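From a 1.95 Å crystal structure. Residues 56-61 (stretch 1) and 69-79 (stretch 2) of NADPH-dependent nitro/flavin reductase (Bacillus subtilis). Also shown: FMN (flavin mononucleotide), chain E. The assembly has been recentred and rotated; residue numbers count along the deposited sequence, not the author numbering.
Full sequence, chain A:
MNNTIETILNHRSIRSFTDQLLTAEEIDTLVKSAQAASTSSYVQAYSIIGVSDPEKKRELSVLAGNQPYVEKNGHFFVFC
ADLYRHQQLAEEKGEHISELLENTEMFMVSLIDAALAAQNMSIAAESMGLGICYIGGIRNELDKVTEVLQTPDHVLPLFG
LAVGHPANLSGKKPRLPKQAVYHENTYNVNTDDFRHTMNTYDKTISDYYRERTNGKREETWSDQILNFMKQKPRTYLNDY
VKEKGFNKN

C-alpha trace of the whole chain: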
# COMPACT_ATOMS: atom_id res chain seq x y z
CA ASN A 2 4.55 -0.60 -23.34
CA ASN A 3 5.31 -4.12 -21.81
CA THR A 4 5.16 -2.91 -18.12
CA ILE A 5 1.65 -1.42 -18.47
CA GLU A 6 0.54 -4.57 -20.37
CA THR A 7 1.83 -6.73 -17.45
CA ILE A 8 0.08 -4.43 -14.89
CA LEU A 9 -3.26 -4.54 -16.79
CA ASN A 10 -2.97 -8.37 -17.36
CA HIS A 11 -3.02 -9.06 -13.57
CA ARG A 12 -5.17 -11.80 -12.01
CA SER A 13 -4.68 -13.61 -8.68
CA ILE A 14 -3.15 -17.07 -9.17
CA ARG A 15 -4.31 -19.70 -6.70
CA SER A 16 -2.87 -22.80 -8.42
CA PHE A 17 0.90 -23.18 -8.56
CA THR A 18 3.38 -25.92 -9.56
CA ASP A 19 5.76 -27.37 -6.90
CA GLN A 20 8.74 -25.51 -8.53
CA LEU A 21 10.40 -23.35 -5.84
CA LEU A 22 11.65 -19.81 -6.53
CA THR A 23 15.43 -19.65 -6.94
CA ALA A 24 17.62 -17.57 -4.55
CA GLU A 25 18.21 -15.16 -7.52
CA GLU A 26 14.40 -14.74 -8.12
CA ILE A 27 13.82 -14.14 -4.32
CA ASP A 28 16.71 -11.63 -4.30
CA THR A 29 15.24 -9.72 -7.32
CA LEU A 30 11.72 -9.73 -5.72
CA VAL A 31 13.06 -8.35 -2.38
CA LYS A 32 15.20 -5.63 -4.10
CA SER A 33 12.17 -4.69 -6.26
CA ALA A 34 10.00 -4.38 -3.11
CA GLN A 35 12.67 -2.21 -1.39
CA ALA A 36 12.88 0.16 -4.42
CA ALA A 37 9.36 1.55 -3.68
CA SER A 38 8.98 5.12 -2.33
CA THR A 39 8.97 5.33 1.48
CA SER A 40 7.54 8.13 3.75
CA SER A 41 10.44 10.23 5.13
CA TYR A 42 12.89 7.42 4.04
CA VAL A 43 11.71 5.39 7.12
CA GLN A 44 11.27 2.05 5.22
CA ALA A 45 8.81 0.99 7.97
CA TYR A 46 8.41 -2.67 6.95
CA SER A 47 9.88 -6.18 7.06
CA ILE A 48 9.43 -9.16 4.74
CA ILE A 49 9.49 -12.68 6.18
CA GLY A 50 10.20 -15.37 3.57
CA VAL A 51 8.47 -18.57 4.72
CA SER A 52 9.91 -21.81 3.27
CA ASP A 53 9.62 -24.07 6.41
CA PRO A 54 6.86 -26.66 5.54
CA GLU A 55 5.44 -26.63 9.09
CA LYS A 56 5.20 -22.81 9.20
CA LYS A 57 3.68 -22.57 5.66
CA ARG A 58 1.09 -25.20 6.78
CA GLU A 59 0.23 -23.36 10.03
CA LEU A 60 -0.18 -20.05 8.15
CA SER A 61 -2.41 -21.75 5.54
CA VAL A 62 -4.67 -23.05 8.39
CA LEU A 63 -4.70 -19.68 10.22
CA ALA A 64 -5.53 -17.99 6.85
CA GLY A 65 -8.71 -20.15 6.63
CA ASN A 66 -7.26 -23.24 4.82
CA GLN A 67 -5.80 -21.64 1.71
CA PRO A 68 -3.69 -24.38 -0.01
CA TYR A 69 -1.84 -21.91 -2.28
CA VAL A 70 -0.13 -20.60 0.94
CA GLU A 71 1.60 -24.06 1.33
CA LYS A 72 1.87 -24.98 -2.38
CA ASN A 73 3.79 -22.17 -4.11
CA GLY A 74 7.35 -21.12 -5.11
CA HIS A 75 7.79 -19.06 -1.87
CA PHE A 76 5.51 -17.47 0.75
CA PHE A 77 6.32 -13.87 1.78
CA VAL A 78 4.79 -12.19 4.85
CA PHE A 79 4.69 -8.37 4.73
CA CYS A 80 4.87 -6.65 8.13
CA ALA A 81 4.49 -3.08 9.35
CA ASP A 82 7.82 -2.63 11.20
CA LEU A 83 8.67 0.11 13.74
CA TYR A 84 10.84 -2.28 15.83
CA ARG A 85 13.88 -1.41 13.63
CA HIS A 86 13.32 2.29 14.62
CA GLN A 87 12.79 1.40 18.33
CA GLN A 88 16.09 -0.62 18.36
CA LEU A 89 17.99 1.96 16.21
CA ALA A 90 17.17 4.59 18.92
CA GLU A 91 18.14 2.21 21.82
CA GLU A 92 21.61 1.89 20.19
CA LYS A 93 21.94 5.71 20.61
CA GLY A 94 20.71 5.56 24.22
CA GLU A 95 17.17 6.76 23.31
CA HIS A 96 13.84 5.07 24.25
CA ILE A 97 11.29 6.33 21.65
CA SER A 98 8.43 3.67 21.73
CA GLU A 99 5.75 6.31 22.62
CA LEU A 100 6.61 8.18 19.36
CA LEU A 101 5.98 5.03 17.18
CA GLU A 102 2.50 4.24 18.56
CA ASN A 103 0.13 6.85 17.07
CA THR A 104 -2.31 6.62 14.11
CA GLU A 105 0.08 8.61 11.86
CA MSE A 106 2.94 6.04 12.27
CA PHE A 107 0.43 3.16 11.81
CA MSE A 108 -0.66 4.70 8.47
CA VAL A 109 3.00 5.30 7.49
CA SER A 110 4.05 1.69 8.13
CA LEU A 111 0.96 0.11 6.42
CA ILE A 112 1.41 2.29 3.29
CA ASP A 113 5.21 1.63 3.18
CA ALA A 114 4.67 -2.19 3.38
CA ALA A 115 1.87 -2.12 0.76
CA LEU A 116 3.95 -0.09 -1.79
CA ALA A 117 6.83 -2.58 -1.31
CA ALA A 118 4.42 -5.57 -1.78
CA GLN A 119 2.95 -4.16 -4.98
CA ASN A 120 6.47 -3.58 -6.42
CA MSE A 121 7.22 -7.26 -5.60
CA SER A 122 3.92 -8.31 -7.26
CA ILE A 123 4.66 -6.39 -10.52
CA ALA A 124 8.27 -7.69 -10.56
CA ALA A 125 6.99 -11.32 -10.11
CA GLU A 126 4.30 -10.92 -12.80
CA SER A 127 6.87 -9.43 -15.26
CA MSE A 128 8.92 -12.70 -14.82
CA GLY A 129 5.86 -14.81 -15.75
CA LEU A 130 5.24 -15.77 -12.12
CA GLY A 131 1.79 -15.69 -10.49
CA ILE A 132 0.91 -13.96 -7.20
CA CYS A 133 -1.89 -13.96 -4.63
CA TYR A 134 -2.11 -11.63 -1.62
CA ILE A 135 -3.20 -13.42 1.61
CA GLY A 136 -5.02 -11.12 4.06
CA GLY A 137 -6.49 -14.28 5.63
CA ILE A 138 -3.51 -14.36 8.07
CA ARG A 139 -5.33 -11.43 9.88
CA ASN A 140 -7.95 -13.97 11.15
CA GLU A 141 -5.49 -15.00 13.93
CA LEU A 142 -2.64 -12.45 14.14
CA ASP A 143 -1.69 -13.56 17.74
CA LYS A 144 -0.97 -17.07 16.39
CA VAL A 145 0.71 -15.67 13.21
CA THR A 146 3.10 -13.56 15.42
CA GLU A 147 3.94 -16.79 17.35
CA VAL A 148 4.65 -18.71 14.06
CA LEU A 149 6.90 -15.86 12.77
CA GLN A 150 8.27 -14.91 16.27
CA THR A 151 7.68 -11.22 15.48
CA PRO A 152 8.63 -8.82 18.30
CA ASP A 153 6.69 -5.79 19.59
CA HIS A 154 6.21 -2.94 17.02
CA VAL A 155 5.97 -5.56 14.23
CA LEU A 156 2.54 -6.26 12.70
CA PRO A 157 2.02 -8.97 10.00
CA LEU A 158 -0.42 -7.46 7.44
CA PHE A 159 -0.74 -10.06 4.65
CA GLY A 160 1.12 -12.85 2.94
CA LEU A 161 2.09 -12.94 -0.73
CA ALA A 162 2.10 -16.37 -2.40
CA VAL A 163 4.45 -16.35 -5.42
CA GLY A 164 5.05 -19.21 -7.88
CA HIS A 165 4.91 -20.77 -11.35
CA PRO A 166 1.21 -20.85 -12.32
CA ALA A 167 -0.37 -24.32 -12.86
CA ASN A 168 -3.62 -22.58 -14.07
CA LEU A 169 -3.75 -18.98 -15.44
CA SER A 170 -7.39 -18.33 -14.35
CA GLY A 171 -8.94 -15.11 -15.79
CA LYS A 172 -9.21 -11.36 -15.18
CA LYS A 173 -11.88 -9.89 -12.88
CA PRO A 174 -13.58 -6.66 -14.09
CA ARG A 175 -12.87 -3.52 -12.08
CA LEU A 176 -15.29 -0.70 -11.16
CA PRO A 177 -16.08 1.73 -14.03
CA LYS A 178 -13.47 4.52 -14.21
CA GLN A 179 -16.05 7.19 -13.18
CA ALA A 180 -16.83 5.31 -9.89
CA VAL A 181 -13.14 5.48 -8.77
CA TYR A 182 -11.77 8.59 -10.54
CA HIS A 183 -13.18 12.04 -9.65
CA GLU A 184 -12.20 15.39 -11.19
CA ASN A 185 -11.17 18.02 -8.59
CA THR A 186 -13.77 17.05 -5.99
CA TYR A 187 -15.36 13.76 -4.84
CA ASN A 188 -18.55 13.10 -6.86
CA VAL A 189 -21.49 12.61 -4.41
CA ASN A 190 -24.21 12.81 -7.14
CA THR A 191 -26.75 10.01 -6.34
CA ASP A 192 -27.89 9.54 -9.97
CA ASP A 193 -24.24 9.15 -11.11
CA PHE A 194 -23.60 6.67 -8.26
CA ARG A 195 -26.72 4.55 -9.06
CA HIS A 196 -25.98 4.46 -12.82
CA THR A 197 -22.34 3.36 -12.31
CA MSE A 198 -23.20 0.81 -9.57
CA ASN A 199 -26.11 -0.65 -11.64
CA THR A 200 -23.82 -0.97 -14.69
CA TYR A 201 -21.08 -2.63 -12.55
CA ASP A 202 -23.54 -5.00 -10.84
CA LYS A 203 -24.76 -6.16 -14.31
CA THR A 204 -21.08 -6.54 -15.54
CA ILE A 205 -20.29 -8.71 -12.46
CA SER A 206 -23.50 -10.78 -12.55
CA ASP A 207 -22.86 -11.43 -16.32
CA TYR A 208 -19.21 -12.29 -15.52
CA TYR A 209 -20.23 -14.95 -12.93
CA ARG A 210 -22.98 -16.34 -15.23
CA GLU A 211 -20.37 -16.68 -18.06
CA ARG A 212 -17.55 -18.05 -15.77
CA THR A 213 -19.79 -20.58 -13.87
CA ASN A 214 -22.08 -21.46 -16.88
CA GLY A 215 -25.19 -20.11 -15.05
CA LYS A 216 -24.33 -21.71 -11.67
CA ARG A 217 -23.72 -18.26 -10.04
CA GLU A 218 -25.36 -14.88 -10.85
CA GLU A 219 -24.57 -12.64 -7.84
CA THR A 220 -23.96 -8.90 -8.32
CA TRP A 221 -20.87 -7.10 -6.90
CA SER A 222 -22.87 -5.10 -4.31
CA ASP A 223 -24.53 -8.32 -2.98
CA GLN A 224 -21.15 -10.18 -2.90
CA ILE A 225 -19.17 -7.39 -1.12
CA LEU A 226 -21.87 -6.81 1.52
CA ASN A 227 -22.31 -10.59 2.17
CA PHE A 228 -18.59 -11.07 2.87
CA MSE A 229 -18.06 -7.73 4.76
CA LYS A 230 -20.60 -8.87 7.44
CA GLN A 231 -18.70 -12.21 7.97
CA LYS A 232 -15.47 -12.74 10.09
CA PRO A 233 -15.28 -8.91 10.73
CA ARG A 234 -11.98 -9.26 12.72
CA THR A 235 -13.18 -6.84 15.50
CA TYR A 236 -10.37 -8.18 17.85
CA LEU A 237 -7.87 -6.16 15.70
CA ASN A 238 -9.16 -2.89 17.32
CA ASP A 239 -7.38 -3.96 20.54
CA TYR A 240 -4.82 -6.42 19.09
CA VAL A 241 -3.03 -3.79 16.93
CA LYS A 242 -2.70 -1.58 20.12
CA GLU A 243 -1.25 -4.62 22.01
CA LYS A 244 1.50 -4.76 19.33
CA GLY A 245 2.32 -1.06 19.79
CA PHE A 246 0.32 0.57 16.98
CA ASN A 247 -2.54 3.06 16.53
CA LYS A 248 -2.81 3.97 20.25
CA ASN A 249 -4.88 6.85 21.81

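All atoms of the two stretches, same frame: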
# COMPACT_ATOMS: atom_id res chain seq x y z
N LYS A 56 5.69 -24.19 9.08
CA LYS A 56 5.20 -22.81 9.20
C LYS A 56 4.26 -22.43 8.06
O LYS A 56 3.25 -21.78 8.31
CB LYS A 56 6.37 -21.81 9.28
CG LYS A 56 7.21 -22.00 10.55
CD LYS A 56 8.32 -20.94 10.67
CE LYS A 56 9.16 -21.17 11.92
NZ LYS A 56 8.35 -21.05 13.15
N LYS A 57 4.55 -22.85 6.82
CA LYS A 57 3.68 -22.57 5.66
C LYS A 57 2.32 -23.21 5.90
O LYS A 57 1.29 -22.59 5.61
CB LYS A 57 4.30 -23.14 4.36
CG LYS A 57 5.46 -22.32 3.80
CD LYS A 57 6.07 -22.93 2.53
CE LYS A 57 5.33 -22.47 1.29
NZ LYS A 57 6.13 -22.55 0.03
N ARG A 58 2.31 -24.45 6.45
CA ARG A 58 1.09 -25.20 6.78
C ARG A 58 0.29 -24.47 7.84
O ARG A 58 -0.91 -24.26 7.65
CB ARG A 58 1.42 -26.64 7.25
CG ARG A 58 0.15 -27.50 7.33
CD ARG A 58 0.27 -28.61 8.36
NE ARG A 58 0.63 -28.13 9.70
CZ ARG A 58 -0.23 -27.69 10.61
NH1 ARG A 58 0.19 -27.28 11.79
NH2 ARG A 58 -1.53 -27.64 10.33
N GLU A 59 0.93 -24.07 8.95
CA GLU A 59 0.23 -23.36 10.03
C GLU A 59 -0.42 -22.09 9.50
O GLU A 59 -1.57 -21.82 9.81
CB GLU A 59 1.19 -22.99 11.17
CG GLU A 59 1.72 -24.14 11.99
CD GLU A 59 2.79 -23.68 12.96
OE1 GLU A 59 3.94 -23.44 12.52
OE2 GLU A 59 2.46 -23.50 14.15
N LEU A 60 0.33 -21.30 8.72
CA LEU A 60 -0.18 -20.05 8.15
C LEU A 60 -1.36 -20.30 7.22
O LEU A 60 -2.33 -19.55 7.26
CB LEU A 60 0.94 -19.27 7.43
CG LEU A 60 2.10 -18.76 8.33
CD1 LEU A 60 3.25 -18.25 7.50
CD2 LEU A 60 1.62 -17.72 9.37
N SER A 61 -1.30 -21.38 6.43
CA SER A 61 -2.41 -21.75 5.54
C SER A 61 -3.68 -21.98 6.38
O SER A 61 -4.74 -21.46 6.04
CB SER A 61 -2.06 -23.03 4.77
OG SER A 61 -3.22 -23.51 4.11
N TYR A 69 -2.80 -22.67 -1.50
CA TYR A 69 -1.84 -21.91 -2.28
C TYR A 69 -0.87 -21.10 -1.38
O TYR A 69 0.06 -20.49 -1.89
CB TYR A 69 -2.54 -21.06 -3.35
CG TYR A 69 -3.87 -20.48 -2.91
CD1 TYR A 69 -3.96 -19.16 -2.47
CD2 TYR A 69 -5.04 -21.23 -2.97
CE1 TYR A 69 -5.19 -18.61 -2.08
CE2 TYR A 69 -6.27 -20.70 -2.57
CZ TYR A 69 -6.33 -19.38 -2.12
OH TYR A 69 -7.54 -18.85 -1.76
N VAL A 70 -1.03 -21.19 -0.06
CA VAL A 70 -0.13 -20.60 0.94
C VAL A 70 0.99 -21.66 1.15
O VAL A 70 2.16 -21.29 1.31
CB VAL A 70 -0.88 -20.27 2.27
CG1 VAL A 70 0.09 -20.03 3.43
CG2 VAL A 70 -1.81 -19.07 2.08
N GLU A 71 0.62 -22.97 1.16
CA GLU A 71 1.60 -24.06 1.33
C GLU A 71 2.24 -24.39 0.00
O GLU A 71 3.45 -24.59 -0.05
CB GLU A 71 0.95 -25.37 1.81
CG GLU A 71 0.55 -25.43 3.26
CD GLU A 71 0.20 -26.84 3.70
OE1 GLU A 71 -1.00 -27.11 3.92
OE2 GLU A 71 1.12 -27.68 3.85
N LYS A 72 1.40 -24.57 -1.04
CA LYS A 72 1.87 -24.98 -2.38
C LYS A 72 2.08 -23.77 -3.26
O LYS A 72 1.15 -23.29 -3.90
CB LYS A 72 0.88 -25.96 -3.04
CG LYS A 72 1.46 -26.67 -4.27
CD LYS A 72 0.42 -27.54 -4.99
CE LYS A 72 1.05 -28.55 -5.92
NZ LYS A 72 1.74 -27.90 -7.07
N ASN A 73 3.35 -23.32 -3.30
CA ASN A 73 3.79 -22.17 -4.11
C ASN A 73 5.32 -22.20 -4.25
O ASN A 73 5.95 -23.10 -3.71
CB ASN A 73 3.28 -20.83 -3.47
CG ASN A 73 3.70 -20.65 -2.03
OD1 ASN A 73 4.85 -20.91 -1.66
ND2 ASN A 73 2.77 -20.23 -1.17
N GLY A 74 5.90 -21.22 -4.93
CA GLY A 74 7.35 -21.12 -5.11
C GLY A 74 8.06 -20.55 -3.90
O GLY A 74 9.25 -20.82 -3.69
N HIS A 75 7.34 -19.70 -3.12
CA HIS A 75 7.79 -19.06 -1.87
C HIS A 75 6.61 -18.32 -1.27
O HIS A 75 5.76 -17.82 -2.02
CB HIS A 75 8.94 -18.06 -2.13
CG HIS A 75 9.81 -17.82 -0.92
ND1 HIS A 75 10.42 -18.86 -0.25
CD2 HIS A 75 10.19 -16.66 -0.34
CE1 HIS A 75 11.12 -18.31 0.73
NE2 HIS A 75 11.02 -16.98 0.70
N PHE A 76 6.56 -18.22 0.07
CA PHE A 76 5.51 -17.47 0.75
C PHE A 76 6.14 -16.31 1.53
O PHE A 76 6.93 -16.54 2.44
CB PHE A 76 4.64 -18.35 1.64
CG PHE A 76 3.41 -17.66 2.20
CD1 PHE A 76 2.41 -17.19 1.35
CD2 PHE A 76 3.26 -17.47 3.58
CE1 PHE A 76 1.29 -16.53 1.88
CE2 PHE A 76 2.14 -16.83 4.09
CZ PHE A 76 1.16 -16.38 3.24
N PHE A 77 5.81 -15.08 1.13
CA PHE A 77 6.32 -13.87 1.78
C PHE A 77 5.28 -13.30 2.74
O PHE A 77 4.11 -13.26 2.39
CB PHE A 77 6.69 -12.80 0.74
CG PHE A 77 7.76 -13.17 -0.27
CD1 PHE A 77 9.09 -12.83 -0.04
CD2 PHE A 77 7.42 -13.78 -1.47
CE1 PHE A 77 10.07 -13.12 -1.00
CE2 PHE A 77 8.42 -14.10 -2.42
CZ PHE A 77 9.73 -13.76 -2.18
N VAL A 78 5.71 -12.85 3.92
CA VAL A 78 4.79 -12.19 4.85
C VAL A 78 5.25 -10.75 5.00
O VAL A 78 6.38 -10.50 5.46
CB VAL A 78 4.57 -12.91 6.22
CG1 VAL A 78 3.62 -12.10 7.11
CG2 VAL A 78 4.03 -14.32 6.01
N PHE A 79 4.38 -9.79 4.62
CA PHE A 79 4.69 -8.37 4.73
C PHE A 79 4.24 -7.87 6.08
O PHE A 79 3.09 -8.07 6.46
CB PHE A 79 4.05 -7.54 3.58
CG PHE A 79 4.85 -7.68 2.31
CD1 PHE A 79 5.75 -6.69 1.93
CD2 PHE A 79 4.74 -8.82 1.52
CE1 PHE A 79 6.53 -6.84 0.78
CE2 PHE A 79 5.50 -8.96 0.36
CZ PHE A 79 6.39 -7.97 -0.01
N1 FMN E . -7.26 -13.85 -2.15
C2 FMN E . -7.35 -15.05 -1.51
O2 FMN E . -7.62 -16.09 -2.14
N3 FMN E . -7.14 -15.13 -0.17
C4 FMN E . -6.79 -14.11 0.68
O4 FMN E . -6.60 -14.25 1.89
C4A FMN E . -6.66 -12.78 0.02
N5 FMN E . -6.27 -11.74 0.72
C5A FMN E . -6.01 -10.55 0.02
C6 FMN E . -5.48 -9.46 0.75
C7 FMN E . -5.10 -8.29 0.11
C7M FMN E . -4.44 -7.18 0.92
C8 FMN E . -5.35 -8.13 -1.31
C8M FMN E . -5.02 -6.87 -2.02
C9 FMN E . -5.91 -9.21 -2.06
C9A FMN E . -6.27 -10.42 -1.42
N10 FMN E . -6.73 -11.56 -2.12
C10 FMN E . -6.91 -12.76 -1.49
C1' FMN E . -6.97 -11.47 -3.58
C2' FMN E . -8.28 -10.72 -3.85
O2' FMN E . -9.30 -11.58 -3.57
C3' FMN E . -8.30 -10.38 -5.33
O3' FMN E . -7.18 -9.47 -5.58
C4' FMN E . -9.69 -9.76 -5.80
O4' FMN E . -10.64 -10.84 -5.85
C5' FMN E . -9.56 -9.23 -7.25
O5' FMN E . -9.18 -10.37 -8.08
P FMN E . -7.89 -10.31 -9.06
O1P FMN E . -8.08 -9.21 -10.07
O2P FMN E . -7.90 -11.74 -9.55
O3P FMN E . -6.70 -10.13 -8.09

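A lysine that is drawn into a protein interior needs a polar partner for its ammonium group, and the contact between residues 56-61 and 69-79 illustrates how a loop can supply one to a lysine on a neighbouring helix. Stretch 1 is a segment of a longer helix, in which L60 N and S61 N donate to K56 O and K57 O, each at 3.0 Å. Stretch 2 passes from a loop into a strand at H75. Helix and strand cross at 61°, their axes approaching no closer than 10.5 Å, so side chains must bridge them. The loop comes nearer: the CA atoms of K57 and E71 are 5.0 Å apart, those of S61 and V70 5.3 Å.

K57 dominates the interface from the helix side. Its CB points toward the loop, and the chain reaches past the backbone, with CE 3.1 Å from E71 O and 3.4 Å from V70 O. At its end, K57 NZ donates a hydrogen bond of 2.7 Å to N73 OD1, the one hydrogen bond between the stretches. E71 O also lies near NZ, but the angle is too poor for a bond. N73 uses both ends of its amide: while OD1 accepts from the lysine, ND2 donates to Y69 O at 2.8 Å and, weakly, to V70 O at the same distance. N73 thus also ties the loop together.

Beside this polar site the packing is largely apolar. L60 CD1 meets the edge of the F76 ring, 3.9 Å from CE2, and lies 4.3 Å from V78 CG2; L60 CB is 4.2 Å from V70 CG1. S61 packs against V70, with S61 CB 3.9 Å from V70 CB. Y69 turns away from the helix, and its OH donates a 2.8 Å hydrogen bond to FMN O2, linking the loop to the reductase's flavin.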